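Local coordinates for protein Cas13d (uncultured Ruminococcus sp, PDB 6IV9) that binds CRISPR RNA as the effector of a CRISPR system and uses its two HEPN domains for CRISPR RNA maturation and cleavage of target RNA, at residues T188-A193 with Y507-K512; L281-Q286 with S499-M504; D516-L521 with F564-I569. The protein carries 2 engineered substitutions. All coordinates share one frame; numbering follows the deposited sequence.

Interaction 1 of 3, residues T188-A193 with Y507-K512. With nucleotides of chain B.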
loop_
_atom_site.group_PDB
_atom_site.type_symbol
_atom_site.label_atom_id
_atom_site.label_comp_id
_atom_site.label_asym_id
_atom_site.label_seq_id
_atom_site.Cartn_x
_atom_site.Cartn_y
_atom_site.Cartn_z
ATOM N N THR A 188 0.856 0.998 -11.839
ATOM C CA THR A 188 0.696 2.320 -12.471
ATOM C C THR A 188 1.705 3.286 -11.846
ATOM O O THR A 188 2.367 3.981 -12.564
ATOM C CB THR A 188 -0.739 2.836 -12.327
ATOM O OG1 THR A 188 -1.601 1.994 -13.072
ATOM C CG2 THR A 188 -0.885 4.258 -12.814
ATOM N N ASN A 189 1.816 3.276 -10.530
ATOM C CA ASN A 189 2.768 4.178 -9.843
ATOM C C ASN A 189 4.213 3.839 -10.228
ATOM O O ASN A 189 4.969 4.745 -10.448
ATOM C CB ASN A 189 2.591 4.112 -8.331
ATOM C CG ASN A 189 1.299 4.742 -7.877
ATOM O OD1 ASN A 189 0.617 5.355 -8.656
ATOM N ND2 ASN A 189 0.970 4.591 -6.616
ATOM N N ILE A 190 4.567 2.563 -10.247
ATOM C CA ILE A 190 5.968 2.163 -10.565
ATOM C C ILE A 190 6.327 2.578 -11.997
ATOM O O ILE A 190 7.373 3.120 -12.205
ATOM C CB ILE A 190 6.165 0.652 -10.356
ATOM C CG1 ILE A 190 5.968 0.248 -8.896
ATOM C CG2 ILE A 190 7.514 0.235 -10.904
ATOM C CD1 ILE A 190 5.940 -1.233 -8.665
ATOM N N VAL A 191 5.437 2.342 -12.943
ATOM C CA VAL A 191 5.735 2.710 -14.351
ATOM C C VAL A 191 5.933 4.227 -14.430
ATOM O O VAL A 191 6.805 4.664 -15.137
ATOM C CB VAL A 191 4.611 2.234 -15.283
ATOM C CG1 VAL A 191 4.753 2.814 -16.668
ATOM C CG2 VAL A 191 4.550 0.728 -15.339
ATOM N N TYR A 192 5.097 4.985 -13.738
ATOM C CA TYR A 192 5.254 6.454 -13.761
ATOM C C TYR A 192 6.598 6.838 -13.147
ATOM O O TYR A 192 7.286 7.647 -13.698
ATOM C CB TYR A 192 4.117 7.127 -12.998
ATOM C CG TYR A 192 4.390 8.566 -12.665
ATOM C CD1 TYR A 192 4.351 9.546 -13.631
ATOM C CD2 TYR A 192 4.723 8.937 -11.384
ATOM C CE1 TYR A 192 4.619 10.868 -13.329
ATOM C CE2 TYR A 192 4.988 10.251 -11.062
ATOM C CZ TYR A 192 4.943 11.222 -12.038
ATOM O OH TYR A 192 5.201 12.506 -11.690
ATOM N N ALA A 193 6.958 6.221 -12.037
ATOM C CA ALA A 193 8.227 6.554 -11.365
ATOM C C ALA A 193 9.408 6.257 -12.295
ATOM O O ALA A 193 10.299 7.067 -12.385
ATOM C CB ALA A 193 8.339 5.770 -10.097
ATOM N N TYR A 507 11.167 -3.255 -4.281
ATOM C CA TYR A 507 12.356 -2.410 -4.545
ATOM C C TYR A 507 11.911 -1.009 -4.980
ATOM O O TYR A 507 12.592 -0.066 -4.718
ATOM C CB TYR A 507 13.181 -3.001 -5.682
ATOM C CG TYR A 507 14.293 -3.890 -5.209
ATOM C CD1 TYR A 507 14.043 -5.159 -4.742
ATOM C CD2 TYR A 507 15.593 -3.443 -5.197
ATOM C CE1 TYR A 507 15.063 -5.972 -4.292
ATOM C CE2 TYR A 507 16.626 -4.236 -4.747
ATOM C CZ TYR A 507 16.362 -5.510 -4.300
ATOM O OH TYR A 507 17.403 -6.267 -3.874
ATOM N N PHE A 508 10.787 -0.940 -5.673
ATOM C CA PHE A 508 10.283 0.326 -6.244
ATOM C C PHE A 508 9.356 1.054 -5.271
ATOM O O PHE A 508 8.914 2.120 -5.616
ATOM C CB PHE A 508 9.550 0.010 -7.540
ATOM C CG PHE A 508 10.388 -0.730 -8.547
ATOM C CD1 PHE A 508 11.481 -0.121 -9.132
ATOM C CD2 PHE A 508 10.098 -2.031 -8.894
ATOM C CE1 PHE A 508 12.266 -0.800 -10.049
ATOM C CE2 PHE A 508 10.880 -2.704 -9.810
ATOM C CZ PHE A 508 11.954 -2.089 -10.393
ATOM N N LEU A 509 9.160 0.518 -4.075
ATOM C CA LEU A 509 8.141 1.075 -3.156
ATOM C C LEU A 509 8.719 1.585 -1.838
ATOM O O LEU A 509 9.700 1.078 -1.372
ATOM C CB LEU A 509 7.113 -0.017 -2.853
ATOM C CG LEU A 509 6.399 -0.626 -4.050
ATOM C CD1 LEU A 509 5.413 -1.676 -3.608
ATOM C CD2 LEU A 509 5.710 0.434 -4.874
ATOM N N ASP A 510 8.027 2.569 -1.288
ATOM C CA ASP A 510 8.279 3.176 0.038
ATOM C C ASP A 510 7.714 2.219 1.102
ATOM O O ASP A 510 6.865 1.418 0.766
ATOM C CB ASP A 510 7.604 4.548 0.028
ATOM C CG ASP A 510 7.724 5.367 1.289
ATOM O OD1 ASP A 510 8.744 6.020 1.462
ATOM O OD2 ASP A 510 6.813 5.286 2.096
ATOM N N GLY A 511 8.091 2.397 2.358
ATOM C CA GLY A 511 7.601 1.492 3.406
ATOM C C GLY A 511 6.088 1.506 3.495
ATOM O O GLY A 511 5.518 0.467 3.713
ATOM N N LYS A 512 5.464 2.670 3.364
ATOM C CA LYS A 512 3.987 2.739 3.428
ATOM C C LYS A 512 3.367 1.998 2.247
ATOM O O LYS A 512 2.341 1.400 2.411
ATOM C CB LYS A 512 3.529 4.192 3.527
ATOM C CG LYS A 512 3.676 4.751 4.924
ATOM C CD LYS A 512 3.311 6.174 5.060
ATOM C CE LYS A 512 3.541 6.663 6.466
ATOM N NZ LYS A 512 3.008 5.729 7.475
ATOM P P G B 36 -0.381 6.831 5.563
ATOM O OP1 G B 36 0.433 7.473 4.484
ATOM O OP2 G B 36 0.291 6.490 6.864
ATOM O "O5'" G B 36 -1.624 7.659 6.046
ATOM C "C5'" G B 36 -2.509 8.224 5.068
ATOM C "C4'" G B 36 -3.727 8.799 5.745
ATOM O "O4'" G B 36 -4.440 7.759 6.427
ATOM C "C3'" G B 36 -3.439 9.858 6.803
ATOM O "O3'" G B 36 -3.388 11.178 6.276
ATOM C "C2'" G B 36 -4.596 9.711 7.763
ATOM O "O2'" G B 36 -5.758 10.357 7.275
ATOM C "C1'" G B 36 -4.916 8.224 7.656
ATOM N N9 G B 36 -4.301 7.468 8.717
ATOM C C8 G B 36 -2.985 7.100 8.840
ATOM N N7 G B 36 -2.740 6.455 9.948
ATOM C C5 G B 36 -3.954 6.438 10.603
ATOM C C6 G B 36 -4.307 5.877 11.847
ATOM O O6 G B 36 -3.589 5.269 12.644
ATOM N N1 G B 36 -5.652 6.057 12.120
ATOM C C2 G B 36 -6.541 6.702 11.305
ATOM N N2 G B 36 -7.797 6.767 11.738
ATOM N N3 G B 36 -6.225 7.234 10.142
ATOM C C4 G B 36 -4.923 7.067 9.859
ATOM P P U B 38 3.571 9.927 7.503
ATOM O OP1 U B 38 3.126 10.079 6.156
ATOM O OP2 U B 38 4.638 9.032 7.869
ATOM O "O5'" U B 38 3.969 11.399 7.953
ATOM C "C5'" U B 38 4.599 11.580 9.165
ATOM C "C4'" U B 38 4.536 13.043 9.548
ATOM O "O4'" U B 38 3.149 13.453 9.576
ATOM C "C3'" U B 38 5.035 13.267 10.960
ATOM O "O3'" U B 38 6.445 13.494 10.882
ATOM C "C2'" U B 38 4.251 14.501 11.407
ATOM O "O2'" U B 38 4.793 15.694 10.885
ATOM C "C1'" U B 38 2.923 14.288 10.699
ATOM N N1 U B 38 1.900 13.679 11.553
ATOM C C2 U B 38 0.586 14.033 11.294
ATOM O O2 U B 38 0.279 14.821 10.406
ATOM N N3 U B 38 -0.350 13.411 12.095
ATOM C C4 U B 38 -0.105 12.472 13.097
ATOM O O4 U B 38 -1.053 11.984 13.733
ATOM C C5 U B 38 1.284 12.121 13.257
ATOM C C6 U B 38 2.215 12.727 12.498
ATOM P P A B 37 -2.044 11.999 6.167
ATOM O OP1 A B 37 -2.374 13.406 6.024
ATOM O OP2 A B 37 -1.160 11.429 5.084
ATOM O "O5'" A B 37 -1.329 11.784 7.578
ATOM C "C5'" A B 37 0.023 12.291 7.727
ATOM C "C4'" A B 37 0.869 11.413 8.621
ATOM O "O4'" A B 37 0.253 11.360 9.927
ATOM C "C3'" A B 37 1.030 9.973 8.136
ATOM O "O3'" A B 37 2.356 9.540 8.440
ATOM C "C2'" A B 37 0.012 9.200 8.967
ATOM O "O2'" A B 37 0.340 7.846 9.207
ATOM C "C1'" A B 37 -0.012 9.999 10.276
ATOM N N9 A B 37 -1.324 9.979 10.892
ATOM C C8 A B 37 -2.433 10.697 10.513
ATOM N N7 A B 37 -3.476 10.493 11.280
ATOM C C5 A B 37 -3.039 9.539 12.187
ATOM C C6 A B 37 -3.675 8.890 13.250
ATOM N N6 A B 37 -4.948 9.094 13.570
ATOM N N1 A B 37 -2.955 7.998 13.968
ATOM C C2 A B 37 -1.673 7.813 13.659
ATOM N N3 A B 37 -0.963 8.353 12.672
ATOM C C4 A B 37 -1.707 9.242 11.985
#
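Phe508 and Leu509 close on Ile190 where the loop before helix 511-535, an N-capped helix, passes helix 168-197. The backbones come within 6.4 Å at the CA atoms of Ile190 and Phe508. Phe508 puts its CB 3.8 Å from Ile190 CG1, the two side chains crossing at about a right angle. Its ring receives Ile190 CG2 as an off-centre CH-pi contact, 4.3 Å from the centroid and 29° off the normal; with CG2 anti to the backbone N and CG1 beside it, CG2 faces the ring while CG1 packs on Phe508 CB and Leu509. Phe257 meets the same ring edge-to-face. Leu509 follows, its CD2 end coming to 4.0 Å from Ile190 CG1. Asp510 then caps the helix: its OD2 accepts from Lys512 N at 3.2 Å, met from above the carboxylate plane, while its own N is bound by Glu513. Lys512 takes no part in the contact with 188-193 and runs to the RNA of chain B, where the start of the helix supplies a lysine to the phosphates. Its extended chain brings CE close to the U38 phosphate, and the bend at chi4 (-46°) swings NZ to donate to G36 OP2 at 2.9 Å.

Interaction 2 of 3, residues L281-Q286 with S499-M504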
loop_
_atom_site.group_PDB
_atom_site.type_symbol
_atom_site.label_atom_id
_atom_site.label_comp_id
_atom_site.label_asym_id
_atom_site.label_seq_id
_atom_site.Cartn_x
_atom_site.Cartn_y
_atom_site.Cartn_z
ATOM N N LEU A 281 12.092 -4.781 -14.814
ATOM C CA LEU A 281 11.239 -3.877 -15.618
ATOM C C LEU A 281 10.281 -4.680 -16.494
ATOM O O LEU A 281 9.144 -4.350 -16.552
ATOM C CB LEU A 281 12.140 -3.006 -16.489
ATOM C CG LEU A 281 13.133 -2.137 -15.739
ATOM C CD1 LEU A 281 13.917 -1.282 -16.703
ATOM C CD2 LEU A 281 12.439 -1.281 -14.718
ATOM N N ALA A 282 10.777 -5.723 -17.134
ATOM C CA ALA A 282 9.936 -6.556 -18.011
ATOM C C ALA A 282 8.818 -7.204 -17.187
ATOM O O ALA A 282 7.737 -7.328 -17.682
ATOM C CB ALA A 282 10.793 -7.582 -18.685
ATOM N N ILE A 283 9.117 -7.654 -15.980
ATOM C CA ILE A 283 8.066 -8.266 -15.119
ATOM C C ILE A 283 7.021 -7.208 -14.759
ATOM O O ILE A 283 5.862 -7.486 -14.859
ATOM C CB ILE A 283 8.670 -8.929 -13.877
ATOM C CG1 ILE A 283 9.375 -10.228 -14.246
ATOM C CG2 ILE A 283 7.606 -9.158 -12.832
ATOM C CD1 ILE A 283 10.275 -10.757 -13.187
ATOM N N VAL A 284 7.462 -6.004 -14.421
ATOM C CA VAL A 284 6.516 -4.909 -14.086
ATOM C C VAL A 284 5.647 -4.648 -15.316
ATOM O O VAL A 284 4.467 -4.524 -15.166
ATOM C CB VAL A 284 7.278 -3.645 -13.663
ATOM C CG1 VAL A 284 6.393 -2.422 -13.694
ATOM C CG2 VAL A 284 7.907 -3.803 -12.299
ATOM N N GLY A 285 6.244 -4.618 -16.497
ATOM C CA GLY A 285 5.485 -4.389 -17.735
ATOM C C GLY A 285 4.466 -5.487 -17.975
ATOM O O GLY A 285 3.369 -5.185 -18.391
ATOM N N GLN A 286 4.844 -6.725 -17.705
ATOM C CA GLN A 286 3.944 -7.885 -17.898
ATOM C C GLN A 286 2.736 -7.766 -16.964
ATOM O O GLN A 286 1.630 -7.989 -17.402
ATOM C CB GLN A 286 4.728 -9.173 -17.680
ATOM C CG GLN A 286 3.872 -10.375 -17.337
ATOM C CD GLN A 286 3.088 -10.907 -18.508
ATOM O OE1 GLN A 286 3.368 -10.620 -19.652
ATOM N NE2 GLN A 286 2.082 -11.698 -18.206
ATOM N N SER A 499 5.589 -15.275 -4.799
ATOM C CA SER A 499 5.984 -14.540 -3.572
ATOM C C SER A 499 7.268 -13.754 -3.840
ATOM O O SER A 499 7.345 -12.627 -3.457
ATOM C CB SER A 499 6.186 -15.490 -2.433
ATOM O OG SER A 499 5.048 -16.282 -2.238
ATOM N N LYS A 500 8.224 -14.383 -4.502
ATOM C CA LYS A 500 9.513 -13.735 -4.837
ATOM C C LYS A 500 9.263 -12.568 -5.800
ATOM O O LYS A 500 9.972 -11.603 -5.740
ATOM C CB LYS A 500 10.530 -14.788 -5.285
ATOM C CG LYS A 500 10.940 -15.748 -4.185
ATOM C CD LYS A 500 12.010 -16.740 -4.582
ATOM C CE LYS A 500 11.479 -18.042 -5.122
ATOM N NZ LYS A 500 12.454 -19.140 -4.965
ATOM N N MET A 501 8.292 -12.719 -6.691
ATOM C CA MET A 501 7.962 -11.645 -7.648
ATOM C C MET A 501 7.436 -10.443 -6.866
ATOM O O MET A 501 7.807 -9.349 -7.182
ATOM C CB MET A 501 6.899 -12.101 -8.637
ATOM C CG MET A 501 6.520 -11.049 -9.606
ATOM S SD MET A 501 5.465 -11.696 -10.892
ATOM C CE MET A 501 3.960 -12.017 -9.995
ATOM N N ILE A 502 6.589 -10.688 -5.875
ATOM C CA ILE A 502 6.067 -9.584 -5.022
ATOM C C ILE A 502 7.232 -8.942 -4.266
ATOM O O ILE A 502 7.294 -7.742 -4.213
ATOM C CB ILE A 502 4.946 -10.066 -4.089
ATOM C CG1 ILE A 502 3.775 -10.631 -4.892
ATOM C CG2 ILE A 502 4.526 -8.950 -3.160
ATOM C CD1 ILE A 502 3.182 -9.686 -5.884
ATOM N N TYR A 503 8.174 -9.739 -3.782
ATOM C CA TYR A 503 9.331 -9.157 -3.069
ATOM C C TYR A 503 10.100 -8.238 -4.022
ATOM O O TYR A 503 10.521 -7.199 -3.626
ATOM C CB TYR A 503 10.288 -10.214 -2.522
ATOM C CG TYR A 503 11.536 -9.586 -1.972
ATOM C CD1 TYR A 503 11.531 -8.976 -0.737
ATOM C CD2 TYR A 503 12.696 -9.513 -2.712
ATOM C CE1 TYR A 503 12.646 -8.345 -0.231
ATOM C CE2 TYR A 503 13.826 -8.887 -2.223
ATOM C CZ TYR A 503 13.799 -8.292 -0.980
ATOM O OH TYR A 503 14.881 -7.653 -0.480
ATOM N N MET A 504 10.232 -8.645 -5.276
ATOM C CA MET A 504 10.974 -7.861 -6.291
ATOM C C MET A 504 10.302 -6.494 -6.476
ATOM O O MET A 504 10.985 -5.522 -6.470
ATOM C CB MET A 504 11.002 -8.610 -7.624
ATOM C CG MET A 504 11.723 -7.872 -8.711
ATOM S SD MET A 504 10.688 -6.704 -9.589
ATOM C CE MET A 504 9.645 -7.840 -10.487
#
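Ile283 lays its CG2 methyl against the CE methyl of Met504, 3.4 Å away, closer than two methyl groups normally pack. The same CE also approaches the branch point, 3.7 Å from Ile283 CB, and so sits over one flank of the isoleucine. Met501, one turn earlier on helix 497-505, reaches Ile283 from a second direction: its SD lies 3.8 Å and its CG 3.9 Å from Ile283 CG2, which is thus touched by both methionines. The shapes of the two differ. Met501 runs extended as far as SD and bends only at its last torsion, whereas Met504 turns at chi2 (-86°) and again at chi3 (-71°), folding its terminal methyl onto the isoleucine. A CA separation of 8.2 Å between Ile283 and Met501 agrees with a junction of two helices, 267-291 and 497-505, filled by side chains alone. Phe306 of the short helix 306-309 packs on both Ile283 and Met501, and Leu318 of helix 312-330 lies on Met504, which extends the apolar cluster to further helices. The nearby polar groups are engaged apart from this cluster: Lys500 pairs with Asp319, and Gln286 bonds to Arg216 and Asp302. Since no hydrogen bond crosses the interface, its cohesion rests on dispersion and the hydrophobic effect, with the pair Met504 CE and Ile283 CG2 somewhat compressed.

Interaction 3 of 3, residues D516-L521 with F564-I569. With nucleotides of chain B.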
loop_
_atom_site.group_PDB
_atom_site.type_symbol
_atom_site.label_atom_id
_atom_site.label_comp_id
_atom_site.label_asym_id
_atom_site.label_seq_id
_atom_site.Cartn_x
_atom_site.Cartn_y
_atom_site.Cartn_z
ATOM N N ASP A 516 0.878 -1.140 2.481
ATOM C CA ASP A 516 -0.458 -1.135 1.852
ATOM C C ASP A 516 -0.605 -2.301 0.870
ATOM O O ASP A 516 -1.563 -3.024 0.979
ATOM C CB ASP A 516 -0.654 0.176 1.106
ATOM C CG ASP A 516 -2.023 0.300 0.482
ATOM O OD1 ASP A 516 -2.978 0.011 1.159
ATOM O OD2 ASP A 516 -2.098 0.706 -0.656
ATOM N N LEU A 517 0.345 -2.476 -0.039
ATOM C CA LEU A 517 0.220 -3.582 -1.014
ATOM C C LEU A 517 0.269 -4.946 -0.316
ATOM O O LEU A 517 -0.579 -5.755 -0.557
ATOM C CB LEU A 517 1.389 -3.483 -1.992
ATOM C CG LEU A 517 1.508 -4.663 -2.947
ATOM C CD1 LEU A 517 0.317 -4.731 -3.870
ATOM C CD2 LEU A 517 2.782 -4.607 -3.753
ATOM N N LEU A 518 1.265 -5.165 0.527
ATOM C CA LEU A 518 1.411 -6.490 1.170
ATOM C C LEU A 518 0.247 -6.812 2.107
ATOM O O LEU A 518 -0.264 -7.891 2.019
ATOM C CB LEU A 518 2.755 -6.576 1.881
ATOM C CG LEU A 518 3.898 -7.067 0.996
ATOM C CD1 LEU A 518 3.677 -8.502 0.589
ATOM C CD2 LEU A 518 4.030 -6.214 -0.239
ATOM N N THR A 519 -0.160 -5.886 2.959
ATOM C CA THR A 519 -1.279 -6.239 3.866
ATOM C C THR A 519 -2.529 -6.558 3.044
ATOM O O THR A 519 -3.226 -7.453 3.392
ATOM C CB THR A 519 -1.527 -5.167 4.926
ATOM O OG1 THR A 519 -1.921 -3.963 4.284
ATOM C CG2 THR A 519 -0.333 -4.966 5.822
ATOM N N THR A 520 -2.774 -5.810 1.979
ATOM C CA THR A 520 -3.953 -6.101 1.127
ATOM C C THR A 520 -3.818 -7.489 0.487
ATOM O O THR A 520 -4.744 -8.259 0.615
ATOM C CB THR A 520 -4.125 -5.045 0.031
ATOM O OG1 THR A 520 -4.254 -3.744 0.587
ATOM C CG2 THR A 520 -5.320 -5.314 -0.851
ATOM N N LEU A 521 -2.666 -7.796 -0.106
ATOM C CA LEU A 521 -2.490 -9.126 -0.744
ATOM C C LEU A 521 -2.637 -10.224 0.311
ATOM O O LEU A 521 -3.314 -11.169 0.052
ATOM C CB LEU A 521 -1.112 -9.227 -1.399
ATOM C CG LEU A 521 -0.865 -8.354 -2.622
ATOM C CD1 LEU A 521 0.534 -8.568 -3.159
ATOM C CD2 LEU A 521 -1.880 -8.643 -3.700
ATOM N N PHE A 564 3.553 -12.751 4.162
ATOM C CA PHE A 564 3.749 -12.126 5.489
ATOM C C PHE A 564 5.253 -11.948 5.732
ATOM O O PHE A 564 5.674 -10.924 6.218
ATOM C CB PHE A 564 3.064 -12.987 6.545
ATOM C CG PHE A 564 2.900 -12.356 7.899
ATOM C CD1 PHE A 564 1.826 -11.544 8.177
ATOM C CD2 PHE A 564 3.799 -12.620 8.911
ATOM C CE1 PHE A 564 1.667 -10.990 9.432
ATOM C CE2 PHE A 564 3.643 -12.066 10.168
ATOM C CZ PHE A 564 2.579 -11.254 10.423
ATOM N N ILE A 565 6.031 -12.965 5.388
ATOM C CA ILE A 565 7.512 -12.911 5.519
ATOM C C ILE A 565 8.082 -11.862 4.560
ATOM O O ILE A 565 8.931 -11.121 4.954
ATOM C CB ILE A 565 8.130 -14.301 5.316
ATOM C CG1 ILE A 565 7.724 -15.234 6.452
ATOM C CG2 ILE A 565 9.632 -14.205 5.191
ATOM C CD1 ILE A 565 7.781 -16.674 6.080
ATOM N N VAL A 566 7.551 -11.784 3.350
ATOM C CA VAL A 566 8.027 -10.782 2.362
ATOM C C VAL A 566 7.814 -9.384 2.943
ATOM O O VAL A 566 8.717 -8.606 2.874
ATOM C CB VAL A 566 7.292 -10.946 1.026
ATOM C CG1 VAL A 566 7.433 -9.730 0.142
ATOM C CG2 VAL A 566 7.759 -12.189 0.308
ATOM N N LYS A 567 6.674 -9.142 3.575
ATOM C CA LYS A 567 6.424 -7.818 4.178
ATOM C C LYS A 567 7.495 -7.547 5.239
ATOM O O LYS A 567 8.009 -6.458 5.274
ATOM C CB LYS A 567 5.033 -7.814 4.807
ATOM C CG LYS A 567 4.687 -6.635 5.694
ATOM C CD LYS A 567 3.268 -6.657 6.195
ATOM C CE LYS A 567 2.954 -5.518 7.134
ATOM N NZ LYS A 567 3.710 -5.610 8.397
ATOM N N ASN A 568 7.821 -8.541 6.056
ATOM C CA ASN A 568 8.825 -8.336 7.126
ATOM C C ASN A 568 10.205 -8.008 6.536
ATOM O O ASN A 568 10.805 -7.061 6.955
ATOM C CB ASN A 568 8.923 -9.569 8.030
ATOM C CG ASN A 568 7.624 -9.933 8.719
ATOM O OD1 ASN A 568 6.802 -9.088 8.988
ATOM N ND2 ASN A 568 7.436 -11.200 9.012
ATOM N N ILE A 569 10.689 -8.816 5.611
ATOM C CA ILE A 569 12.042 -8.597 5.023
ATOM C C ILE A 569 12.089 -7.380 4.097
ATOM O O ILE A 569 13.100 -6.748 4.055
ATOM C CB ILE A 569 12.622 -9.878 4.410
ATOM C CG1 ILE A 569 11.896 -10.277 3.131
ATOM C CG2 ILE A 569 12.620 -10.984 5.444
ATOM C CD1 ILE A 569 12.465 -11.476 2.466
ATOM P P U B 34 1.683 -4.099 10.897
ATOM O OP1 U B 34 3.153 -4.103 10.670
ATOM O OP2 U B 34 1.102 -3.451 12.053
ATOM O "O5'" U B 34 1.005 -3.500 9.615
ATOM C "C5'" U B 34 0.682 -2.106 9.515
ATOM C "C4'" U B 34 -0.120 -1.879 8.265
ATOM O "O4'" U B 34 -1.404 -2.536 8.311
ATOM C "C3'" U B 34 -0.460 -0.426 7.965
ATOM O "O3'" U B 34 0.711 0.152 7.370
ATOM C "C2'" U B 34 -1.612 -0.599 6.988
ATOM O "O2'" U B 34 -1.110 -0.921 5.698
ATOM C "C1'" U B 34 -2.366 -1.758 7.640
ATOM N N1 U B 34 -3.361 -1.322 8.638
ATOM C C2 U B 34 -4.494 -0.742 8.117
ATOM O O2 U B 34 -4.658 -0.579 6.923
ATOM N N3 U B 34 -5.407 -0.339 9.040
ATOM C C4 U B 34 -5.315 -0.452 10.405
ATOM O O4 U B 34 -6.260 -0.101 11.088
ATOM C C5 U B 34 -4.126 -1.090 10.877
ATOM C C6 U B 34 -3.194 -1.469 9.991
ATOM P P C B 33 -1.753 -5.683 14.975
ATOM O OP1 C B 33 -0.531 -5.825 15.796
ATOM O OP2 C B 33 -2.585 -4.456 14.982
ATOM O "O5'" C B 33 -1.359 -5.904 13.445
ATOM C "C5'" C B 33 -0.562 -7.029 13.043
ATOM C "C4'" C B 33 -0.485 -7.140 11.562
ATOM O "O4'" C B 33 -1.774 -7.549 11.046
ATOM C "C3'" C B 33 -0.195 -5.856 10.803
ATOM O "O3'" C B 33 1.192 -5.580 10.791
ATOM C "C2'" C B 33 -0.711 -6.204 9.427
ATOM O "O2'" C B 33 0.127 -7.112 8.731
ATOM C "C1'" C B 33 -2.003 -6.921 9.794
ATOM N N1 C B 33 -3.154 -5.992 9.891
ATOM C C2 C B 33 -3.788 -5.636 8.698
ATOM O O2 C B 33 -3.327 -6.061 7.627
ATOM N N3 C B 33 -4.853 -4.810 8.743
ATOM C C4 C B 33 -5.266 -4.311 9.911
ATOM N N4 C B 33 -6.349 -3.544 9.912
ATOM C C5 C B 33 -4.664 -4.685 11.145
ATOM C C6 C B 33 -3.632 -5.539 11.089
#
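Leu518 and Lys567 meet where the antiparallel helices 511-535 and 556-570 come closest at the CA atoms of these segments; the local axes approach to 9.5 Å at 165° between their directions. The close-packed part is apolar. Leu518 CB lies 3.9 Å from Lys567 CB, the two side chains sliding past each other in opposite directions, and Leu518 CD1 meets Val566 CG1 at 4.0 Å, crossing at about a right angle. Ile502 and Tyr503 of helix 497-505 pack on Leu518 and Val566. On the side toward the RNA of chain B a single pair, Thr519 CG2 with Lys567 CE at 3.6 Å, bridges the helices, and beyond it the partners are nucleotides. With CG anti to the backbone N (chi1 169°) and its chain straight until chi4, Lys567 reaches past Thr519 and donates from NZ to U34 OP1 at 2.8 Å, with a weak second bond to C33 O3'. A leucine here would probably leave the U34 phosphate without this cationic partner and strip Thr519 CG2 of its aliphatic neighbour. The joint is thus both a helix-helix seam and an RNA-backbone binding surface. Thr519 OG1 is committed to Asn515 O within its own helix, while its CB comes 3.4 Å from C33 O2.

Overall arrangement
The three contacts cluster near the centre of the folded molecule, their own centres 9 to 16 Å from it and 12 to 15 Å apart. Helices 497-505 and 511-535 are consecutive and form their common thread: interaction 2 uses the first, interaction 3 the second, and interaction 1 the loop between them with the start of the second. Along the sequence interaction 2 is nested inside the loop closed by interaction 1, and interaction 3 follows both. Direct packing ties them together: Val284 CG1 touches Ile190 CG2, Leu509 CD1 touches Leu517 CD2, and Ile502 CG2 touches Leu518 CD1. These apolar contacts are consistent with a shared core behind the RNA-facing lysines of interactions 1 and 3, whereas interaction 2 stays about 10 Å from the nucleic acid at its nearest atom.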